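Local coordinates for protein alpha-glucosidase ([Eubacterium] rectale, PDB 6PNR) that hydrolyses alpha-glycosidic bonds as a glycoside hydrolase of family 31, acting as a sulfoquinovosidase that probably releases sulfoquinovose from sulfolipid-derived glycosides, at residues D7-L12 against I19-K24; L57-V62 against L71-Y76; R502-F507 against T530-Y535. All blocks are in the same frame, centred on the assembly; numbering follows the deposited sequence.

Contact 1: D7-L12 against I19-K24; sequences DNEFQL and ILEHSK
Leu12 meets Ile19 and Leu20 together across the turn end of a beta hairpin. Its carbonyl oxygen accepts two N-H groups: Ile19 N at 2.8 Å, almost in line with the C=O bond, and Leu20 N at 3.2 Å, in the carbonyl plane and on a lone pair. Two residues set against one make a classic beta bulge. From the bulge on, the strands run almost exactly antiparallel: Leu12–Leu20 and Phe10–His22 are hydrogen-bonded pairs, with the non-hydrogen-bonded pair Gln11–Glu21 between them.

The tight packing is apolar. Leu12 and Leu20 lie side by side, CB to CB at 3.7 Å, and Leu12 CD2 also reaches Ile19 CD1 at 3.9 Å. Phe10 CG lies anti to the backbone N (chi1 163°), and the edge of the ring meets Leu20, Phe10 CE2 standing 4.0 Å from Leu20 CD1. Branched and aromatic side chains suit this buried face.

The Gln11–Glu21 face is looser and partly exposed, a place for long polar chains. Here Glu9 OE2 and Glu21 OE2 are only 3.8 Å apart, a like-charge approach that Ser23 probably eases by donating from OG to Glu21 OE2 at 3.2 Å; Ser23 OG is also bonded to Arg26 N. An alanine in place of Glu21 would probably cost the Ser23 hydroxyl this carboxylate and open a gap beside Gln11 CG.

In the fold, strand 10-14 is the middle of three, bonded through Gln11 to Lys4 of strand 2-5, while Ile19 joins Ala107 through the backbone. His22 is fixed by its ND1 bond to Met28 N, and the leucine face packs on Cys88, Ile90 and Ile211 of strands 87-94 and 208-213.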
loop_
_atom_site.group_PDB
_atom_site.type_symbol
_atom_site.label_atom_id
_atom_site.label_comp_id
_atom_site.label_asym_id
_atom_site.label_seq_id
_atom_site.Cartn_x
_atom_site.Cartn_y
_atom_site.Cartn_z
ATOM N N ASP A 7 25.664 -34.240 -13.296
ATOM C CA ASP A 7 25.041 -33.711 -14.505
ATOM C C ASP A 7 23.677 -33.080 -14.250
ATOM O O ASP A 7 23.200 -32.303 -15.086
ATOM C CB ASP A 7 24.898 -34.816 -15.552
ATOM C CG ASP A 7 26.153 -35.002 -16.383
ATOM O OD1 ASP A 7 27.062 -34.147 -16.289
ATOM O OD2 ASP A 7 26.229 -36.003 -17.131
ATOM N N ASN A 8 23.040 -33.394 -13.123
ATOM C CA ASN A 8 21.661 -32.994 -12.879
ATOM C C ASN A 8 21.491 -32.228 -11.573
ATOM O O ASN A 8 20.350 -31.990 -11.155
ATOM C CB ASN A 8 20.745 -34.226 -12.873
ATOM C CG ASN A 8 21.200 -35.296 -13.854
ATOM O OD1 ASN A 8 20.973 -35.184 -15.061
ATOM N ND2 ASN A 8 21.850 -36.340 -13.336
ATOM N N GLU A 9 22.582 -31.841 -10.916
ATOM C CA GLU A 9 22.471 -31.236 -9.598
ATOM C C GLU A 9 23.775 -30.571 -9.184
ATOM O O GLU A 9 24.846 -31.177 -9.274
ATOM C CB GLU A 9 22.059 -32.288 -8.562
ATOM C CG GLU A 9 21.842 -31.734 -7.165
ATOM C CD GLU A 9 21.188 -32.737 -6.227
ATOM O OE1 GLU A 9 20.850 -33.854 -6.684
ATOM O OE2 GLU A 9 21.009 -32.403 -5.032
ATOM N N PHE A 10 23.689 -29.322 -8.739
ATOM C CA PHE A 10 24.812 -28.584 -8.185
ATOM C C PHE A 10 24.524 -28.281 -6.721
ATOM O O PHE A 10 23.376 -28.014 -6.350
ATOM C CB PHE A 10 25.056 -27.287 -8.970
ATOM C CG PHE A 10 25.900 -26.290 -8.239
ATOM C CD1 PHE A 10 27.273 -26.422 -8.200
ATOM C CD2 PHE A 10 25.317 -25.217 -7.584
ATOM C CE1 PHE A 10 28.055 -25.507 -7.518
ATOM C CE2 PHE A 10 26.091 -24.301 -6.901
ATOM C CZ PHE A 10 27.464 -24.448 -6.868
ATOM N N GLN A 11 25.562 -28.333 -5.888
ATOM C CA GLN A 11 25.410 -28.074 -4.464
ATOM C C GLN A 11 26.652 -27.375 -3.933
ATOM O O GLN A 11 27.773 -27.644 -4.383
ATOM C CB GLN A 11 25.178 -29.362 -3.665
ATOM C CG GLN A 11 23.819 -30.012 -3.858
ATOM C CD GLN A 11 23.658 -31.268 -3.019
ATOM O OE1 GLN A 11 22.692 -31.407 -2.263
ATOM N NE2 GLN A 11 24.608 -32.193 -3.148
ATOM N N LEU A 12 26.445 -26.493 -2.954
ATOM C CA LEU A 12 27.536 -25.818 -2.266
ATOM C C LEU A 12 27.271 -25.858 -0.770
ATOM O O LEU A 12 26.175 -25.501 -0.325
ATOM C CB LEU A 12 27.687 -24.365 -2.736
ATOM C CG LEU A 12 28.734 -23.534 -1.984
ATOM C CD1 LEU A 12 30.121 -24.137 -2.164
ATOM C CD2 LEU A 12 28.716 -22.065 -2.424
ATOM N N ILE A 19 24.216 -24.521 1.427
ATOM C CA ILE A 19 23.747 -23.157 1.201
ATOM C C ILE A 19 23.288 -22.908 -0.234
ATOM O O ILE A 19 22.519 -21.959 -0.458
ATOM C CB ILE A 19 24.805 -22.110 1.608
ATOM C CG1 ILE A 19 26.035 -22.199 0.719
ATOM C CG2 ILE A 19 25.187 -22.252 3.074
ATOM C CD1 ILE A 19 26.943 -20.990 0.862
ATOM N N LEU A 20 23.723 -23.704 -1.206
ATOM C CA LEU A 20 23.263 -23.565 -2.581
ATOM C C LEU A 20 22.829 -24.918 -3.113
ATOM O O LEU A 20 23.451 -25.942 -2.815
ATOM C CB LEU A 20 24.348 -22.994 -3.510
ATOM C CG LEU A 20 24.769 -21.534 -3.341
ATOM C CD1 LEU A 20 25.691 -21.121 -4.474
ATOM C CD2 LEU A 20 23.547 -20.608 -3.286
ATOM N N GLU A 21 21.772 -24.917 -3.919
ATOM C CA GLU A 21 21.340 -26.135 -4.587
ATOM C C GLU A 21 20.656 -25.778 -5.893
ATOM O O GLU A 21 19.889 -24.812 -5.955
ATOM C CB GLU A 21 20.390 -26.957 -3.712
ATOM C CG GLU A 21 19.905 -28.238 -4.384
ATOM C CD GLU A 21 18.901 -29.001 -3.543
ATOM O OE1 GLU A 21 18.711 -28.641 -2.358
ATOM O OE2 GLU A 21 18.297 -29.961 -4.070
ATOM N N HIS A 22 20.955 -26.547 -6.936
ATOM C CA HIS A 22 20.163 -26.543 -8.156
ATOM C C HIS A 22 19.842 -27.975 -8.540
ATOM O O HIS A 22 20.745 -28.749 -8.866
ATOM C CB HIS A 22 20.866 -25.857 -9.323
ATOM C CG HIS A 22 20.059 -25.892 -10.582
ATOM N ND1 HIS A 22 19.154 -24.905 -10.917
ATOM C CD2 HIS A 22 19.971 -26.826 -11.561
ATOM C CE1 HIS A 22 18.568 -25.214 -12.060
ATOM N NE2 HIS A 22 19.046 -26.375 -12.471
ATOM N N SER A 23 18.560 -28.320 -8.503
ATOM C CA SER A 23 18.050 -29.547 -9.090
ATOM C C SER A 23 16.776 -29.193 -9.837
ATOM O O SER A 23 16.302 -28.055 -9.777
ATOM C CB SER A 23 17.787 -30.622 -8.030
ATOM O OG SER A 23 16.956 -30.124 -6.998
ATOM N N LYS A 24 16.217 -30.168 -10.558
ATOM C CA LYS A 24 14.927 -29.910 -11.187
ATOM C C LYS A 24 13.851 -29.648 -10.141
ATOM O O LYS A 24 12.946 -28.840 -10.375
ATOM C CB LYS A 24 14.524 -31.069 -12.103
ATOM C CG LYS A 24 13.409 -30.683 -13.079
ATOM C CD LYS A 24 13.074 -31.795 -14.071
ATOM C CE LYS A 24 12.273 -32.908 -13.418
ATOM N NZ LYS A 24 11.806 -33.910 -14.421
#

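Contact 2: L57-V62 against L71-Y76; sequences LKLTDV and LCFESY
The beta hairpin of strands 61-64 and 68-73 has a classic beta bulge at its open end, where Thr60 and Asp61 both face Cys72. Cys72 O takes a good bond from Thr60 N at 3.0 Å and a weak one from Asp61 N at 3.4 Å, while Cys72 N returns a bond to Asp61 O at 2.9 Å. The Thr60 hydroxyl adds a side-chain link: OG1 sits between the backbone N and the carbonyl carbon (chi1 55°), where it accepts from Glu74 N at 3.1 Å and can also donate weakly to Cys72 O. A threonine suits the place because its hydroxyl continues the ladder just where the regular strand pairing stops, its methyl meanwhile resting on Glu74 CG.

This hairpin forms one margin of an eight-stranded antiparallel sheet in the N-terminal beta domain, strand 61-64 being outermost. Beyond the bulge, Glu74 bridges back with its carboxylate: Lys58 N donates to OE1 at 2.9 Å, coming from above the carboxylate plane, 42° out of it.

The other part of the contact is apolar. Leu59 CD1 lies over one face of the Phe73 ring, 4.0 Å from CE1, and touches Leu71 CB as well. Leu57 crosses Phe73 at about a right angle and forks between two aromatic residues, CD1 against Phe73 CB at 3.7 Å and CD2 against Tyr76 CD2 at 3.4 Å. Ile29 of strand 29-41 packs on both Leu57 and Phe73, and the Phe73 ring meets His22 edge-to-face.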
loop_
_atom_site.group_PDB
_atom_site.type_symbol
_atom_site.label_atom_id
_atom_site.label_comp_id
_atom_site.label_asym_id
_atom_site.label_seq_id
_atom_site.Cartn_x
_atom_site.Cartn_y
_atom_site.Cartn_z
ATOM N N LEU A 57 15.347 -22.128 -14.677
ATOM C CA LEU A 57 16.281 -22.579 -15.692
ATOM C C LEU A 57 16.555 -24.069 -15.530
ATOM O O LEU A 57 16.555 -24.600 -14.415
ATOM C CB LEU A 57 17.592 -21.803 -15.598
ATOM C CG LEU A 57 17.529 -20.315 -15.934
ATOM C CD1 LEU A 57 18.908 -19.712 -15.754
ATOM C CD2 LEU A 57 17.040 -20.131 -17.348
ATOM N N LYS A 58 16.797 -24.738 -16.658
ATOM C CA LYS A 58 17.206 -26.138 -16.678
ATOM C C LYS A 58 18.720 -26.216 -16.814
ATOM O O LYS A 58 19.297 -25.544 -17.675
ATOM C CB LYS A 58 16.544 -26.891 -17.833
ATOM C CG LYS A 58 15.052 -27.106 -17.696
ATOM C CD LYS A 58 14.515 -27.890 -18.892
ATOM C CE LYS A 58 13.084 -28.362 -18.661
ATOM N NZ LYS A 58 13.009 -29.491 -17.684
ATOM N N LEU A 59 19.355 -27.024 -15.960
ATOM C CA LEU A 59 20.796 -27.276 -16.036
ATOM C C LEU A 59 21.060 -28.304 -17.131
ATOM O O LEU A 59 20.712 -29.480 -16.980
ATOM C CB LEU A 59 21.327 -27.774 -14.692
ATOM C CG LEU A 59 22.813 -28.134 -14.587
ATOM C CD1 LEU A 59 23.712 -26.980 -15.010
ATOM C CD2 LEU A 59 23.159 -28.583 -13.168
ATOM N N THR A 60 21.681 -27.870 -18.231
ATOM C CA THR A 60 21.853 -28.722 -19.400
ATOM C C THR A 60 23.294 -29.141 -19.673
ATOM O O THR A 60 23.512 -29.996 -20.533
ATOM C CB THR A 60 21.302 -28.026 -20.652
ATOM O OG1 THR A 60 21.927 -26.746 -20.796
ATOM C CG2 THR A 60 19.798 -27.848 -20.545
ATOM N N ASP A 61 24.278 -28.565 -18.989
ATOM C CA ASP A 61 25.658 -28.993 -19.179
ATOM C C ASP A 61 26.478 -28.583 -17.966
ATOM O O ASP A 61 26.271 -27.507 -17.396
ATOM C CB ASP A 61 26.269 -28.404 -20.459
ATOM C CG ASP A 61 27.388 -29.277 -21.028
ATOM O OD1 ASP A 61 27.520 -30.441 -20.581
ATOM O OD2 ASP A 61 28.139 -28.802 -21.913
ATOM N N VAL A 62 27.399 -29.456 -17.577
ATOM C CA VAL A 62 28.332 -29.205 -16.488
ATOM C C VAL A 62 29.732 -29.514 -16.994
ATOM O O VAL A 62 29.965 -30.581 -17.570
ATOM C CB VAL A 62 28.002 -30.057 -15.246
ATOM C CG1 VAL A 62 29.084 -29.895 -14.197
ATOM C CG2 VAL A 62 26.630 -29.689 -14.683
ATOM N N LEU A 71 28.396 -24.153 -15.233
ATOM C CA LEU A 71 27.015 -24.602 -15.359
ATOM C C LEU A 71 26.364 -23.847 -16.513
ATOM O O LEU A 71 26.230 -22.618 -16.459
ATOM C CB LEU A 71 26.236 -24.370 -14.063
ATOM C CG LEU A 71 26.854 -24.818 -12.735
ATOM C CD1 LEU A 71 25.919 -24.480 -11.591
ATOM C CD2 LEU A 71 27.168 -26.302 -12.731
ATOM N N CYS A 72 25.973 -24.577 -17.555
ATOM C CA CYS A 72 25.227 -24.017 -18.676
ATOM C C CYS A 72 23.738 -24.251 -18.458
ATOM O O CYS A 72 23.322 -25.369 -18.130
ATOM C CB CYS A 72 25.675 -24.640 -20.000
ATOM S SG CYS A 72 27.457 -24.491 -20.305
ATOM N N PHE A 73 22.943 -23.192 -18.627
ATOM C CA PHE A 73 21.493 -23.221 -18.429
ATOM C C PHE A 73 20.857 -22.860 -19.757
ATOM O O PHE A 73 20.528 -21.695 -19.998
ATOM C CB PHE A 73 21.042 -22.262 -17.332
ATOM C CG PHE A 73 21.583 -22.581 -15.982
ATOM C CD1 PHE A 73 20.956 -23.515 -15.175
ATOM C CD2 PHE A 73 22.707 -21.927 -15.501
ATOM C CE1 PHE A 73 21.457 -23.808 -13.915
ATOM C CE2 PHE A 73 23.200 -22.206 -14.254
ATOM C CZ PHE A 73 22.581 -23.152 -13.453
ATOM N N GLU A 74 20.682 -23.867 -20.613
ATOM C CA GLU A 74 20.082 -23.689 -21.929
ATOM C C GLU A 74 20.782 -22.575 -22.693
ATOM O O GLU A 74 22.014 -22.477 -22.672
ATOM C CB GLU A 74 18.584 -23.408 -21.792
ATOM C CG GLU A 74 17.789 -24.600 -21.278
ATOM C CD GLU A 74 16.524 -24.206 -20.523
ATOM O OE1 GLU A 74 16.633 -23.733 -19.364
ATOM O OE2 GLU A 74 15.422 -24.372 -21.091
ATOM N N SER A 75 20.013 -21.734 -23.380
ATOM C CA SER A 75 20.559 -20.565 -24.056
ATOM C C SER A 75 20.311 -19.279 -23.273
ATOM O O SER A 75 20.100 -18.220 -23.873
ATOM C CB SER A 75 19.984 -20.450 -25.469
ATOM O OG SER A 75 20.578 -21.405 -26.337
ATOM N N TYR A 76 20.343 -19.348 -21.940
ATOM C CA TYR A 76 20.024 -18.197 -21.101
ATOM C C TYR A 76 21.220 -17.698 -20.299
ATOM O O TYR A 76 21.562 -16.515 -20.380
ATOM C CB TYR A 76 18.866 -18.540 -20.155
ATOM C CG TYR A 76 17.550 -18.815 -20.857
ATOM C CD1 TYR A 76 16.910 -17.831 -21.599
ATOM C CD2 TYR A 76 16.949 -20.058 -20.763
ATOM C CE1 TYR A 76 15.700 -18.092 -22.239
ATOM C CE2 TYR A 76 15.751 -20.324 -21.386
ATOM C CZ TYR A 76 15.134 -19.347 -22.123
ATOM O OH TYR A 76 13.945 -19.648 -22.734
#

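Contact 3: R502-F507 against T530-Y535; sequences RTKELF and TNFQYY
Phe532 lays its ring flat against the first turn of helix 504-514. Lys504 CA stands 3.6 Å from the ring centroid and only 4° off the normal, a CH-pi contact over the middle of the face, and Lys504 CB rests on the same face nearer CE1. Phenylalanine suits the place because a flat, apolar ring can lie close on the helix backbone. The lysine's charged end goes elsewhere, to salt bridges with Asp537 and Asp539.

Arg502, the other residue deeply covered, works by hydrogen bonds. Its backbone N donates to Asn531 OD1 at 2.6 Å, and its backbone O accepts from Phe532 N. The side chain starts with CG anti to the backbone N and bends at chi3 (-63°), swinging NE round. NH1 then gives a bond of 2.8 Å to Phe532 O and a weak one of 3.1 Å to Gln533 OE1, whose amide plane stands 85° to the guanidinium, the Gln533 amide being held by its NE2 bond to Glu524 O. With NE bonded to Gly492 O and NH2 to Gly493 O, all three guanidinium nitrogens are engaged, which suits a buried arginine and should fix its rotation.

The setting is the TIM-barrel domain of a family 31 glycosidase, at the start of a helix: Thr503 is the N-cap, its OG1 accepting from Leu506 N at 3.2 Å. The side chain of Arg502 lies about 9 Å from the bound aza-sugar inhibitor.

Phe507, one turn into the helix, completes the apolar part. Its CB touches Phe532 CE2 at 3.7 Å, the two side chains crossing at about a right angle. Tyr534 CB sits over one face of the Phe507 ring, 3.4 Å from CZ, while the Tyr534 hydroxyl bonds to Thr260 OG1.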
loop_
_atom_site.group_PDB
_atom_site.type_symbol
_atom_site.label_atom_id
_atom_site.label_comp_id
_atom_site.label_asym_id
_atom_site.label_seq_id
_atom_site.Cartn_x
_atom_site.Cartn_y
_atom_site.Cartn_z
ATOM N N ARG A 502 10.742 18.793 18.813
ATOM C CA ARG A 502 11.720 18.216 19.726
ATOM C C ARG A 502 11.509 18.729 21.138
ATOM O O ARG A 502 11.288 19.925 21.348
ATOM C CB ARG A 502 13.137 18.571 19.259
ATOM C CG ARG A 502 14.252 18.014 20.137
ATOM C CD ARG A 502 15.593 18.670 19.759
ATOM N NE ARG A 502 15.986 18.352 18.383
ATOM C CZ ARG A 502 16.669 19.182 17.597
ATOM N NH1 ARG A 502 17.005 20.388 18.036
ATOM N NH2 ARG A 502 17.011 18.822 16.368
ATOM N N THR A 503 11.610 17.825 22.115
ATOM C CA THR A 503 11.538 18.173 23.532
ATOM C C THR A 503 12.909 18.078 24.190
ATOM O O THR A 503 13.833 17.441 23.669
ATOM C CB THR A 503 10.578 17.260 24.296
ATOM O OG1 THR A 503 11.130 15.943 24.327
ATOM C CG2 THR A 503 9.168 17.240 23.652
ATOM N N LYS A 504 13.019 18.735 25.352
ATOM C CA LYS A 504 14.228 18.660 26.168
ATOM C C LYS A 504 14.577 17.219 26.510
ATOM O O LYS A 504 15.738 16.799 26.386
ATOM C CB LYS A 504 14.039 19.475 27.453
ATOM C CG LYS A 504 15.134 19.259 28.512
ATOM C CD LYS A 504 14.847 20.119 29.766
ATOM C CE LYS A 504 15.818 19.813 30.899
ATOM N NZ LYS A 504 15.813 20.891 31.950
ATOM N N GLU A 505 13.586 16.444 26.954
ATOM C CA GLU A 505 13.870 15.075 27.368
ATOM C C GLU A 505 14.438 14.264 26.208
ATOM O O GLU A 505 15.370 13.467 26.389
ATOM C CB GLU A 505 12.597 14.416 27.915
ATOM C CG GLU A 505 12.815 12.986 28.437
ATOM C CD GLU A 505 11.519 12.202 28.587
ATOM O OE1 GLU A 505 10.481 12.666 28.068
ATOM O OE2 GLU A 505 11.544 11.113 29.202
ATOM N N LEU A 506 13.884 14.454 25.013
ATOM C CA LEU A 506 14.393 13.754 23.833
ATOM C C LEU A 506 15.840 14.128 23.544
ATOM O O LEU A 506 16.672 13.258 23.264
ATOM C CB LEU A 506 13.527 14.063 22.616
ATOM C CG LEU A 506 14.161 13.384 21.393
ATOM C CD1 LEU A 506 13.976 11.859 21.473
ATOM C CD2 LEU A 506 13.646 13.954 20.127
ATOM N N PHE A 507 16.159 15.422 23.579
ATOM C CA PHE A 507 17.536 15.819 23.328
ATOM C C PHE A 507 18.473 15.155 24.323
ATOM O O PHE A 507 19.539 14.652 23.940
ATOM C CB PHE A 507 17.693 17.345 23.383
ATOM C CG PHE A 507 19.122 17.797 23.235
ATOM C CD1 PHE A 507 19.976 17.831 24.337
ATOM C CD2 PHE A 507 19.628 18.142 21.994
ATOM C CE1 PHE A 507 21.311 18.207 24.201
ATOM C CE2 PHE A 507 20.960 18.522 21.849
ATOM C CZ PHE A 507 21.800 18.555 22.959
ATOM N N THR A 530 11.035 26.675 16.360
ATOM C CA THR A 530 9.949 26.045 17.099
ATOM C C THR A 530 10.320 24.665 17.638
ATOM O O THR A 530 9.429 23.872 17.940
ATOM C CB THR A 530 8.694 25.939 16.229
ATOM O OG1 THR A 530 9.024 25.312 14.982
ATOM C CG2 THR A 530 8.100 27.328 15.968
ATOM N N ASN A 531 11.613 24.365 17.783
ATOM C CA ASN A 531 12.066 23.101 18.346
ATOM C C ASN A 531 13.084 23.370 19.440
ATOM O O ASN A 531 13.856 24.325 19.356
ATOM C CB ASN A 531 12.692 22.204 17.283
ATOM C CG ASN A 531 11.658 21.497 16.466
ATOM O OD1 ASN A 531 11.305 20.360 16.768
ATOM N ND2 ASN A 531 11.124 22.177 15.451
ATOM N N PHE A 532 13.071 22.524 20.464
ATOM C CA PHE A 532 14.035 22.646 21.548
ATOM C C PHE A 532 15.455 22.625 21.003
ATOM O O PHE A 532 15.793 21.793 20.156
ATOM C CB PHE A 532 13.853 21.506 22.548
ATOM C CG PHE A 532 14.848 21.523 23.673
ATOM C CD1 PHE A 532 14.622 22.297 24.794
ATOM C CD2 PHE A 532 16.003 20.770 23.606
ATOM C CE1 PHE A 532 15.518 22.310 25.835
ATOM C CE2 PHE A 532 16.932 20.778 24.645
ATOM C CZ PHE A 532 16.687 21.551 25.767
ATOM N N GLN A 533 16.278 23.559 21.478
ATOM C CA GLN A 533 17.725 23.542 21.266
ATOM C C GLN A 533 18.418 23.505 22.618
ATOM O O GLN A 533 17.946 24.126 23.571
ATOM C CB GLN A 533 18.196 24.780 20.489
ATOM C CG GLN A 533 17.356 25.107 19.263
ATOM C CD GLN A 533 17.452 24.028 18.190
ATOM O OE1 GLN A 533 18.348 23.170 18.225
ATOM N NE2 GLN A 533 16.524 24.059 17.237
ATOM N N TYR A 534 19.539 22.777 22.705
ATOM C CA TYR A 534 20.228 22.643 23.982
ATOM C C TYR A 534 20.535 23.992 24.617
ATOM O O TYR A 534 20.515 24.116 25.849
ATOM C CB TYR A 534 21.531 21.842 23.815
ATOM C CG TYR A 534 22.695 22.598 23.173
ATOM C CD1 TYR A 534 23.549 23.384 23.935
ATOM C CD2 TYR A 534 22.946 22.497 21.804
ATOM C CE1 TYR A 534 24.611 24.080 23.354
ATOM C CE2 TYR A 534 24.001 23.177 21.213
ATOM C CZ TYR A 534 24.840 23.961 22.004
ATOM O OH TYR A 534 25.880 24.645 21.441
ATOM N N TYR A 535 20.832 25.005 23.804
ATOM C CA TYR A 535 21.181 26.321 24.325
ATOM C C TYR A 535 19.966 27.129 24.770
ATOM O O TYR A 535 20.129 28.284 25.173
ATOM C CB TYR A 535 21.984 27.102 23.284
ATOM C CG TYR A 535 21.413 27.124 21.876
ATOM C CD1 TYR A 535 20.351 27.958 21.544
ATOM C CD2 TYR A 535 21.972 26.349 20.869
ATOM C CE1 TYR A 535 19.832 27.990 20.255
ATOM C CE2 TYR A 535 21.460 26.369 19.578
ATOM C CZ TYR A 535 20.411 27.198 19.269
ATOM O OH TYR A 535 19.918 27.219 17.982
#

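Overall arrangement
Contacts 1 and 2 are neighbours in the N-terminal beta region, their centres about 12 Å apart; contact 3 lies across the chain's centre in the barrel domain, its centre about 57 Å and 61 Å from theirs. The first two each pair the two strands of their own hairpin, with a classic bulge in the pairing, and they touch: His22 packs on Leu57 and Leu59, and Phe10 on Leu71. Contact 1 is the more buried, contact 2 more exposed and more reliant on side-chain acceptors. Contact 3 is also mainly buried, but it pins a loop to a helix start by arginine and asparagine bonds and aromatic packing rather than by strand pairing.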